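Local coordinates for N-alpha-acetyltransferase 35, NatC auxiliary subunit (Saccharomyces cerevisiae, PDB 6YGA), which is the auxiliary subunit of the NatC N-terminal acetyltransferase, which acetylates the N-terminal methionine of the L-A virus Gag protein, and has a role in the propagation of L-A and M viruses, at residues B[453-458]-B[710-715]; B[649-654]-B[670-675]; B[676-681]-B[717-722]. All blocks are in the same frame, centred on the assembly; numbering follows the deposited sequence.

Contact 1 of 3, residues B[453-458]-B[710-715]; sequences KGFDLD and VELVHT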
loop_
_atom_site.group_PDB
_atom_site.type_symbol
_atom_site.label_atom_id
_atom_site.label_comp_id
_atom_site.label_asym_id
_atom_site.label_seq_id
_atom_site.Cartn_x
_atom_site.Cartn_y
_atom_site.Cartn_z
ATOM N N LYS B 453 -3.977 -15.030 -2.402
ATOM C CA LYS B 453 -4.095 -13.577 -2.407
ATOM C C LYS B 453 -3.471 -12.971 -3.660
ATOM O O LYS B 453 -3.880 -11.887 -4.093
ATOM C CB LYS B 453 -3.457 -13.006 -1.136
ATOM C CG LYS B 453 -3.479 -11.496 -1.042
ATOM C CD LYS B 453 -4.872 -10.963 -0.817
ATOM C CE LYS B 453 -4.870 -9.449 -0.890
ATOM N NZ LYS B 453 -6.229 -8.888 -0.680
ATOM N N GLY B 454 -2.498 -13.664 -4.260
ATOM C CA GLY B 454 -1.891 -13.182 -5.492
ATOM C C GLY B 454 -2.870 -13.058 -6.644
ATOM O O GLY B 454 -2.710 -12.192 -7.510
ATOM N N PHE B 455 -3.898 -13.910 -6.673
ATOM C CA PHE B 455 -4.909 -13.806 -7.722
ATOM C C PHE B 455 -5.770 -12.564 -7.537
ATOM O O PHE B 455 -6.200 -11.951 -8.521
ATOM C CB PHE B 455 -5.785 -15.059 -7.752
ATOM C CG PHE B 455 -5.115 -16.250 -8.370
ATOM C CD1 PHE B 455 -4.941 -16.328 -9.744
ATOM C CD2 PHE B 455 -4.667 -17.296 -7.582
ATOM C CE1 PHE B 455 -4.328 -17.426 -10.316
ATOM C CE2 PHE B 455 -4.055 -18.393 -8.148
ATOM C CZ PHE B 455 -3.882 -18.458 -9.518
ATOM N N ASP B 456 -6.039 -12.181 -6.286
ATOM C CA ASP B 456 -6.835 -10.984 -6.037
ATOM C C ASP B 456 -6.094 -9.730 -6.476
ATOM O O ASP B 456 -6.720 -8.758 -6.912
ATOM C CB ASP B 456 -7.207 -10.902 -4.554
ATOM C CG ASP B 456 -8.077 -9.700 -4.229
ATOM O OD1 ASP B 456 -9.204 -9.609 -4.763
ATOM O OD2 ASP B 456 -7.642 -8.853 -3.422
ATOM N N LEU B 457 -4.768 -9.742 -6.388
ATOM C CA LEU B 457 -3.938 -8.615 -6.782
ATOM C C LEU B 457 -3.468 -8.703 -8.228
ATOM O O LEU B 457 -2.747 -7.809 -8.682
ATOM C CB LEU B 457 -2.729 -8.509 -5.846
ATOM C CG LEU B 457 -3.050 -8.387 -4.352
ATOM C CD1 LEU B 457 -1.793 -8.530 -3.519
ATOM C CD2 LEU B 457 -3.745 -7.065 -4.038
ATOM N N ASP B 458 -3.864 -9.753 -8.957
ATOM C CA ASP B 458 -3.476 -9.940 -10.356
ATOM C C ASP B 458 -1.960 -10.045 -10.501
ATOM O O ASP B 458 -1.378 -9.575 -11.480
ATOM C CB ASP B 458 -4.035 -8.825 -11.247
ATOM C CG ASP B 458 -5.531 -8.951 -11.465
ATOM O OD1 ASP B 458 -5.971 -10.031 -11.910
ATOM O OD2 ASP B 458 -6.268 -7.986 -11.179
ATOM N N VAL B 710 -6.444 -16.051 -23.184
ATOM C CA VAL B 710 -7.045 -16.347 -21.890
ATOM C C VAL B 710 -6.746 -15.193 -20.946
ATOM O O VAL B 710 -5.607 -14.714 -20.879
ATOM C CB VAL B 710 -6.527 -17.678 -21.321
ATOM C CG1 VAL B 710 -7.268 -18.031 -20.042
ATOM C CG2 VAL B 710 -6.674 -18.788 -22.352
ATOM N N GLU B 711 -7.766 -14.736 -20.228
ATOM C CA GLU B 711 -7.615 -13.677 -19.244
ATOM C C GLU B 711 -8.215 -14.131 -17.924
ATOM O O GLU B 711 -9.227 -14.837 -17.901
ATOM C CB GLU B 711 -8.288 -12.375 -19.700
ATOM C CG GLU B 711 -7.691 -11.744 -20.947
ATOM C CD GLU B 711 -8.327 -10.403 -21.268
ATOM O OE1 GLU B 711 -9.381 -10.092 -20.679
ATOM O OE2 GLU B 711 -7.774 -9.654 -22.099
ATOM N N LEU B 712 -7.582 -13.727 -16.825
ATOM C CA LEU B 712 -8.086 -14.017 -15.485
ATOM C C LEU B 712 -9.069 -12.916 -15.116
ATOM O O LEU B 712 -8.671 -11.805 -14.757
ATOM C CB LEU B 712 -6.939 -14.106 -14.486
ATOM C CG LEU B 712 -5.960 -15.257 -14.707
ATOM C CD1 LEU B 712 -4.726 -15.076 -13.841
ATOM C CD2 LEU B 712 -6.634 -16.584 -14.403
ATOM N N VAL B 713 -10.361 -13.222 -15.202
ATOM C CA VAL B 713 -11.421 -12.236 -15.025
ATOM C C VAL B 713 -11.960 -12.319 -13.603
ATOM O O VAL B 713 -12.251 -13.410 -13.102
ATOM C CB VAL B 713 -12.547 -12.442 -16.052
ATOM C CG1 VAL B 713 -13.731 -11.547 -15.738
ATOM C CG2 VAL B 713 -12.029 -12.167 -17.457
ATOM N N HIS B 714 -12.102 -11.164 -12.958
ATOM C CA HIS B 714 -12.680 -11.101 -11.623
ATOM C C HIS B 714 -14.204 -11.077 -11.709
ATOM O O HIS B 714 -14.778 -10.344 -12.521
ATOM C CB HIS B 714 -12.172 -9.864 -10.880
ATOM C CG HIS B 714 -10.734 -9.950 -10.470
ATOM N ND1 HIS B 714 -10.220 -9.242 -9.405
ATOM C CD2 HIS B 714 -9.701 -10.662 -10.981
ATOM C CE1 HIS B 714 -8.934 -9.513 -9.277
ATOM N NE2 HIS B 714 -8.593 -10.372 -10.220
ATOM N N THR B 715 -14.855 -11.888 -10.876
ATOM C CA THR B 715 -16.309 -11.878 -10.777
ATOM C C THR B 715 -16.742 -10.735 -9.867
ATOM O O THR B 715 -16.262 -10.619 -8.736
ATOM C CB THR B 715 -16.821 -13.213 -10.233
ATOM O OG1 THR B 715 -16.339 -14.284 -11.054
ATOM C CG2 THR B 715 -18.342 -13.247 -10.220
#

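Contact 2 of 3, residues B[649-654]-B[670-675]; sequences QGIKGG and LSLEYY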
loop_
_atom_site.group_PDB
_atom_site.type_symbol
_atom_site.label_atom_id
_atom_site.label_comp_id
_atom_site.label_asym_id
_atom_site.label_seq_id
_atom_site.Cartn_x
_atom_site.Cartn_y
_atom_site.Cartn_z
ATOM N N GLN B 649 -25.494 -22.177 6.884
ATOM C CA GLN B 649 -26.470 -22.567 7.898
ATOM C C GLN B 649 -25.836 -22.588 9.285
ATOM O O GLN B 649 -26.425 -22.105 10.259
ATOM C CB GLN B 649 -27.069 -23.937 7.570
ATOM C CG GLN B 649 -27.609 -24.089 6.157
ATOM C CD GLN B 649 -28.754 -23.147 5.846
ATOM O OE1 GLN B 649 -29.389 -22.597 6.746
ATOM N NE2 GLN B 649 -29.024 -22.960 4.560
ATOM N N GLY B 650 -24.629 -23.151 9.390
ATOM C CA GLY B 650 -23.959 -23.198 10.678
ATOM C C GLY B 650 -23.660 -21.818 11.226
ATOM O O GLY B 650 -23.798 -21.572 12.427
ATOM N N ILE B 651 -23.259 -20.895 10.349
ATOM C CA ILE B 651 -23.013 -19.518 10.769
ATOM C C ILE B 651 -24.298 -18.879 11.283
ATOM O O ILE B 651 -24.296 -18.190 12.310
ATOM C CB ILE B 651 -22.397 -18.710 9.612
ATOM C CG1 ILE B 651 -21.008 -19.243 9.262
ATOM C CG2 ILE B 651 -22.305 -17.239 9.970
ATOM C CD1 ILE B 651 -20.385 -18.561 8.063
ATOM N N LYS B 652 -25.416 -19.103 10.591
ATOM C CA LYS B 652 -26.676 -18.519 11.044
ATOM C C LYS B 652 -27.153 -19.163 12.339
ATOM O O LYS B 652 -27.715 -18.483 13.206
ATOM C CB LYS B 652 -27.748 -18.656 9.963
ATOM C CG LYS B 652 -27.389 -18.024 8.633
ATOM C CD LYS B 652 -28.445 -18.336 7.586
ATOM C CE LYS B 652 -28.011 -17.880 6.207
ATOM N NZ LYS B 652 -29.038 -18.215 5.185
ATOM N N GLY B 653 -26.948 -20.473 12.488
ATOM C CA GLY B 653 -27.458 -21.165 13.659
ATOM C C GLY B 653 -26.694 -20.860 14.930
ATOM O O GLY B 653 -27.264 -20.899 16.025
ATOM N N GLY B 654 -25.406 -20.553 14.813
ATOM C CA GLY B 654 -24.570 -20.308 15.973
ATOM C C GLY B 654 -23.670 -21.489 16.288
ATOM O O GLY B 654 -23.673 -22.524 15.616
ATOM N N LEU B 670 -20.556 -10.372 7.706
ATOM C CA LEU B 670 -19.440 -10.342 6.763
ATOM C C LEU B 670 -19.052 -11.746 6.313
ATOM O O LEU B 670 -18.703 -11.951 5.145
ATOM C CB LEU B 670 -18.239 -9.624 7.382
ATOM C CG LEU B 670 -18.386 -8.117 7.628
ATOM C CD1 LEU B 670 -17.347 -7.602 8.618
ATOM C CD2 LEU B 670 -18.299 -7.343 6.323
ATOM N N SER B 671 -19.110 -12.727 7.217
ATOM C CA SER B 671 -18.764 -14.089 6.823
ATOM C C SER B 671 -19.819 -14.674 5.892
ATOM O O SER B 671 -19.487 -15.412 4.957
ATOM C CB SER B 671 -18.571 -14.972 8.058
ATOM O OG SER B 671 -19.769 -15.093 8.803
ATOM N N LEU B 672 -21.094 -14.355 6.127
ATOM C CA LEU B 672 -22.139 -14.768 5.196
ATOM C C LEU B 672 -21.930 -14.126 3.832
ATOM O O LEU B 672 -22.046 -14.788 2.794
ATOM C CB LEU B 672 -23.515 -14.407 5.754
ATOM C CG LEU B 672 -24.006 -15.241 6.939
ATOM C CD1 LEU B 672 -25.316 -14.690 7.475
ATOM C CD2 LEU B 672 -24.161 -16.701 6.537
ATOM N N GLU B 673 -21.615 -12.829 3.820
ATOM C CA GLU B 673 -21.376 -12.128 2.564
ATOM C C GLU B 673 -20.202 -12.742 1.811
ATOM O O GLU B 673 -20.229 -12.845 0.580
ATOM C CB GLU B 673 -21.135 -10.644 2.843
ATOM C CG GLU B 673 -20.831 -9.801 1.617
ATOM C CD GLU B 673 -20.581 -8.342 1.964
ATOM O OE1 GLU B 673 -20.919 -7.930 3.095
ATOM O OE2 GLU B 673 -20.037 -7.611 1.108
ATOM N N TYR B 674 -19.170 -13.168 2.540
ATOM C CA TYR B 674 -18.027 -13.820 1.907
ATOM C C TYR B 674 -18.435 -15.122 1.225
ATOM O O TYR B 674 -18.144 -15.334 0.042
ATOM C CB TYR B 674 -16.938 -14.076 2.947
ATOM C CG TYR B 674 -15.886 -15.059 2.493
ATOM C CD1 TYR B 674 -14.922 -14.688 1.565
ATOM C CD2 TYR B 674 -15.852 -16.354 2.990
ATOM C CE1 TYR B 674 -13.958 -15.575 1.142
ATOM C CE2 TYR B 674 -14.889 -17.252 2.573
ATOM C CZ TYR B 674 -13.944 -16.854 1.648
ATOM O OH TYR B 674 -12.978 -17.736 1.225
ATOM N N TYR B 675 -19.107 -16.015 1.958
ATOM C CA TYR B 675 -19.482 -17.299 1.373
ATOM C C TYR B 675 -20.508 -17.129 0.260
ATOM O O TYR B 675 -20.526 -17.918 -0.691
ATOM C CB TYR B 675 -20.007 -18.246 2.451
ATOM C CG TYR B 675 -18.900 -18.861 3.272
ATOM C CD1 TYR B 675 -18.136 -19.906 2.766
ATOM C CD2 TYR B 675 -18.605 -18.388 4.544
ATOM C CE1 TYR B 675 -17.113 -20.468 3.512
ATOM C CE2 TYR B 675 -17.586 -18.944 5.294
ATOM C CZ TYR B 675 -16.844 -19.982 4.774
ATOM O OH TYR B 675 -15.828 -20.535 5.520
#

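Contact 3 of 3, residues B[676-681]-B[717-722]; sequences CKLKHT and EGWNYF. With EDO (1,2-ethanediol), chain C.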
loop_
_atom_site.group_PDB
_atom_site.type_symbol
_atom_site.label_atom_id
_atom_site.label_comp_id
_atom_site.label_asym_id
_atom_site.label_seq_id
_atom_site.Cartn_x
_atom_site.Cartn_y
_atom_site.Cartn_z
ATOM N N CYS B 676 -21.357 -16.105 0.354
ATOM C CA CYS B 676 -22.236 -15.778 -0.763
ATOM C C CYS B 676 -21.423 -15.431 -2.005
ATOM O O CYS B 676 -21.716 -15.910 -3.107
ATOM C CB CYS B 676 -23.162 -14.624 -0.381
ATOM S SG CYS B 676 -24.287 -14.136 -1.700
ATOM N N LYS B 677 -20.389 -14.602 -1.841
ATOM C CA LYS B 677 -19.511 -14.285 -2.962
ATOM C C LYS B 677 -18.764 -15.521 -3.443
ATOM O O LYS B 677 -18.534 -15.689 -4.646
ATOM C CB LYS B 677 -18.524 -13.186 -2.568
ATOM C CG LYS B 677 -19.172 -11.841 -2.310
ATOM C CD LYS B 677 -18.143 -10.777 -1.973
ATOM C CE LYS B 677 -18.770 -9.391 -2.007
ATOM N NZ LYS B 677 -17.814 -8.332 -1.591
ATOM N N LEU B 678 -18.378 -16.401 -2.518
ATOM C CA LEU B 678 -17.701 -17.626 -2.924
ATOM C C LEU B 678 -18.638 -18.525 -3.722
ATOM O O LEU B 678 -18.220 -19.164 -4.695
ATOM C CB LEU B 678 -17.154 -18.352 -1.697
ATOM C CG LEU B 678 -16.085 -19.415 -1.946
ATOM C CD1 LEU B 678 -14.885 -18.823 -2.671
ATOM C CD2 LEU B 678 -15.669 -20.020 -0.621
ATOM N N LYS B 679 -19.914 -18.576 -3.332
ATOM C CA LYS B 679 -20.883 -19.374 -4.075
ATOM C C LYS B 679 -21.085 -18.825 -5.480
ATOM O O LYS B 679 -21.220 -19.593 -6.440
ATOM C CB LYS B 679 -22.213 -19.421 -3.325
ATOM C CG LYS B 679 -23.230 -20.352 -3.954
ATOM C CD LYS B 679 -24.640 -20.050 -3.478
ATOM C CE LYS B 679 -24.752 -20.139 -1.969
ATOM N NZ LYS B 679 -26.160 -19.981 -1.519
ATOM N N HIS B 680 -21.105 -17.496 -5.619
ATOM C CA HIS B 680 -21.242 -16.882 -6.938
ATOM C C HIS B 680 -20.093 -17.287 -7.853
ATOM O O HIS B 680 -20.314 -17.651 -9.014
ATOM C CB HIS B 680 -21.311 -15.359 -6.806
ATOM C CG HIS B 680 -22.597 -14.855 -6.223
ATOM N ND1 HIS B 680 -22.720 -13.599 -5.666
ATOM C CD2 HIS B 680 -23.817 -15.432 -6.119
ATOM C CE1 HIS B 680 -23.959 -13.428 -5.240
ATOM N NE2 HIS B 680 -24.646 -14.525 -5.503
ATOM N N THR B 681 -18.859 -17.238 -7.345
ATOM C CA THR B 681 -17.702 -17.626 -8.147
ATOM C C THR B 681 -17.776 -19.094 -8.556
ATOM O O THR B 681 -17.470 -19.442 -9.703
ATOM C CB THR B 681 -16.413 -17.345 -7.370
ATOM O OG1 THR B 681 -16.186 -15.931 -7.315
ATOM C CG2 THR B 681 -15.218 -18.026 -8.026
ATOM N N GLU B 717 -19.432 -9.867 -8.127
ATOM C CA GLU B 717 -19.988 -10.227 -6.831
ATOM C C GLU B 717 -19.432 -11.546 -6.310
ATOM O O GLU B 717 -20.014 -12.141 -5.398
ATOM C CB GLU B 717 -21.514 -10.286 -6.900
ATOM C CG GLU B 717 -22.167 -8.924 -7.050
ATOM C CD GLU B 717 -21.709 -7.942 -5.983
ATOM O OE1 GLU B 717 -21.604 -8.344 -4.804
ATOM O OE2 GLU B 717 -21.445 -6.769 -6.324
ATOM N N GLY B 718 -18.318 -12.012 -6.871
ATOM C CA GLY B 718 -17.689 -13.238 -6.438
ATOM C C GLY B 718 -16.502 -12.988 -5.526
ATOM O O GLY B 718 -16.240 -11.870 -5.078
ATOM N N TRP B 719 -15.775 -14.065 -5.245
ATOM C CA TRP B 719 -14.551 -14.004 -4.455
ATOM C C TRP B 719 -13.376 -14.221 -5.398
ATOM O O TRP B 719 -13.223 -15.306 -5.973
ATOM C CB TRP B 719 -14.559 -15.035 -3.329
ATOM C CG TRP B 719 -13.403 -14.850 -2.400
ATOM C CD1 TRP B 719 -12.376 -15.717 -2.183
ATOM C CD2 TRP B 719 -13.139 -13.701 -1.585
ATOM N NE1 TRP B 719 -11.495 -15.188 -1.271
ATOM C CE2 TRP B 719 -11.941 -13.949 -0.890
ATOM C CE3 TRP B 719 -13.805 -12.490 -1.371
ATOM C CZ2 TRP B 719 -11.394 -13.034 0.006
ATOM C CZ3 TRP B 719 -13.260 -11.582 -0.485
ATOM C CH2 TRP B 719 -12.066 -11.857 0.194
ATOM N N ASN B 720 -12.540 -13.195 -5.539
ATOM C CA ASN B 720 -11.537 -13.136 -6.591
ATOM C C ASN B 720 -10.220 -13.806 -6.213
ATOM O O ASN B 720 -9.208 -13.581 -6.887
ATOM C CB ASN B 720 -11.302 -11.684 -6.995
ATOM C CG ASN B 720 -12.543 -11.050 -7.583
ATOM O OD1 ASN B 720 -13.402 -11.742 -8.137
ATOM N ND2 ASN B 720 -12.648 -9.732 -7.470
ATOM N N TYR B 721 -10.202 -14.626 -5.162
ATOM C CA TYR B 721 -9.086 -15.551 -5.009
ATOM C C TYR B 721 -9.104 -16.621 -6.092
ATOM O O TYR B 721 -8.076 -17.265 -6.331
ATOM C CB TYR B 721 -9.107 -16.218 -3.632
ATOM C CG TYR B 721 -8.585 -15.371 -2.490
ATOM C CD1 TYR B 721 -8.432 -13.996 -2.619
ATOM C CD2 TYR B 721 -8.235 -15.956 -1.280
ATOM C CE1 TYR B 721 -7.958 -13.228 -1.567
ATOM C CE2 TYR B 721 -7.756 -15.199 -0.229
ATOM C CZ TYR B 721 -7.619 -13.838 -0.377
ATOM O OH TYR B 721 -7.144 -13.087 0.672
ATOM N N PHE B 722 -10.247 -16.821 -6.745
ATOM C CA PHE B 722 -10.406 -17.819 -7.801
ATOM C C PHE B 722 -11.006 -17.124 -9.017
ATOM O O PHE B 722 -12.221 -17.188 -9.248
ATOM C CB PHE B 722 -11.291 -18.979 -7.339
ATOM C CG PHE B 722 -10.864 -19.588 -6.030
ATOM C CD1 PHE B 722 -11.388 -19.124 -4.834
ATOM C CD2 PHE B 722 -9.947 -20.628 -5.995
ATOM C CE1 PHE B 722 -11.003 -19.680 -3.625
ATOM C CE2 PHE B 722 -9.560 -21.191 -4.788
ATOM C CZ PHE B 722 -10.088 -20.714 -3.602
HETATM C C1 EDO C . -27.780 -22.492 -4.034
HETATM O O1 EDO C . -27.726 -22.339 -2.611
HETATM C C2 EDO C . -28.839 -21.559 -4.608
HETATM O O2 EDO C . -28.455 -20.195 -4.396
HETATM O O HOH W 1 -14.404 -15.234 -9.406
#

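Contact 1 of 3, residues B[453-458]-B[710-715]
This is a light, largely polar contact near the surface, joining the C-terminal turn of helix 433-456 to the residues that leave strand 708-713. The polar part turns on one imidazole. His714 points its ring at the backbone of the turn, and its NE2 is divided between two acceptors. His714 NE2 lies 3.3 Å from Phe455 O and 3.1 Å from Asp458 OD1; both bonds are weak, bent to 126° and 128° at the hydrogen, as expected when one N-H is shared between two oxygens. Asp458 and His714 meet tip to tip, each with CG anti to its own carbonyl carbon, and the carboxylate and ring planes are 31° apart. At the ring edge, near its plane, His714 CE1 comes within 3.3 Å of Asp456 O. So many oxygens around one side of the ring would probably stabilise a protonated imidazole, although its charge cannot be seen.

Asp458 takes positive phi in the Schellman motif that closes the helix, and its carboxylate lies beside the last-turn carbonyls. Phe455 O also receives a weak bond from Asp458 N. Asp456, meanwhile, turns its carboxylate to Lys453 in a salt bridge, Lys453 NZ to Asp456 OD2 3.1 Å, with the nitrogen above the carboxylate plane; Thr406 OG1 is a second partner of the lysine.

The apolar part is a single pairing: Leu712 CD1 meets the edge of the Phe455 ring at CE1, 4.3 Å away. That ring stacks on Phe469 and packs edge-to-face with Tyr460. Carbonyls of Leu457 and Asp458 bond to Arg140 and Arg137 of the N-alpha-acetyltransferase 30 chain, while helix 406-429 packs against Lys453 and Leu457, and strand 724-729 pairs with 708-713 in a two-stranded antiparallel sheet.

Contact 2 of 3, residues B[649-654]-B[670-675]
Ser671 OG is gripped by two carbonyl oxygens: its single O-H is shared between Gln668 O, the stronger partner, and Val667 O in the preceding turn, so the hydroxyl is tied back to its own chain rather than to the helix opposite. It sits between backbone N and carbonyl carbon, the crowded position (chi1 63°). Around it two helices form an antiparallel helical hairpin: the end of helix 619-653 and the start of helix 668-701 run at 168° to each other, with segment axes 10.2 Å apart at closest. The pair belongs to a region of the sequence assigned to TPR-type repeats, consistent with this helix-on-helix packing.

No hydrogen bond crosses between the segments; Ile651 carries the contact with its two branches. Ile651 CG2, anti to the backbone N, lies 3.5 Å from Ser671 OG and 3.9 Å from Leu672 CD2, the isoleucine and leucine sliding past each other in opposite directions. The other branch ends in Ile651 CD1, which comes 3.9 Å from Tyr675 CD2 and approaches that ring obliquely. Both branches touch the serine oxygen.

On the more exposed flank Lys652 lays its extended chain across Leu672 at about a right angle, Lys652 CE 4.0 Å from Leu672 CD2. Tyr675 is pinned at its far end, the OH bonded to Tyr540 OH and weakly to Glu544 OE2, and Ile644, Ile647 and Met648 of helix 619-653 pack against it. That helix ends at Gly653, and Gly654 leaves it with positive phi (103°) while Gly654 N still bonds to Gly650 O at 3.1 Å. Next to Tyr675 in the chain, Tyr674 brings CD2 to 3.7 Å above the plane of the Tyr675 ring, over its centre.

Contact 3 of 3, residues B[676-681]-B[717-722]
Two hydrogen bonds fasten the loop to the helix. Trp719 N donates to Thr681 OG1 at 2.8 Å, somewhat bent, and His680 ND1 donates to Glu717 O at 3.1 Å and 159°. The loop is the connection of the beta hairpin formed by strands 708-713 and 724-729, laid along one side of helix 668-701 in this otherwise mostly helical protein. The histidine bond is nearly straight and stays in the imidazole plane, but ND1 meets the carbonyl from above its plane, 51° out of it. One face of the same ring lies over Cys676 O, a turn back in the helix.

Thr681 OG1 has a second partner: a water 2.8 Å away that in turn donates to Phe722 O, so both ends of this loop segment are tied to the helix. The threonine has OG1 anti to its carbonyl carbon, which puts its CG2 against Phe722. Between these bonds Gly718 passes close over the helix backbone, its CA making a CA-H...O contact with Lys677 O at 3.2 Å. A beta carbon on Gly718 would clash with Thr681 OG1.

Farther out, the extended Lys677 chain crosses Glu717 obliquely, with Lys677 CG against Glu717 O. Lys677 NZ and Glu717 OE1, oppositely charged, stay 5.0 Å apart and do not pair. On the buried side Leu678 CD1 packs against Trp719 CB at 3.9 Å and obliquely against the Phe722 ring; Leu551 of helix 511-564 touches both Leu678 and Phe722. Lys679 points away, its NZ salt-bridged to Asp645 and donating to O1 of a 1,2-ethanediol, probably from the crystallisation liquor, 3.0 Å away. Trp719 itself packs edge-to-face with Tyr674, and Trp719 NE1 sits 3.1 Å above the ring plane of Tyr721, offset toward the rim.

How the contacts relate
From the N terminus, contact 1 opens first, at the end of helix 433-456, and closes far along the chain at strand 708-713. Contact 2 lies wholly within that span, a short hairpin between helices 619-653 and 668-701. Contact 3 starts one residue later on the same helix and closes at 717-722, beyond the strand, so it crosses contact 1. Contacts 2 and 3 are in series along helix 668-701 and touch where Tyr674 meets Trp719. Contacts 1 and 3 touch through Asn720 and Tyr721, their centres 12 Å apart. Together they tie the C-terminal beta hairpin and its loop to helices 433-456 and 668-701, and the latter to helix 619-653.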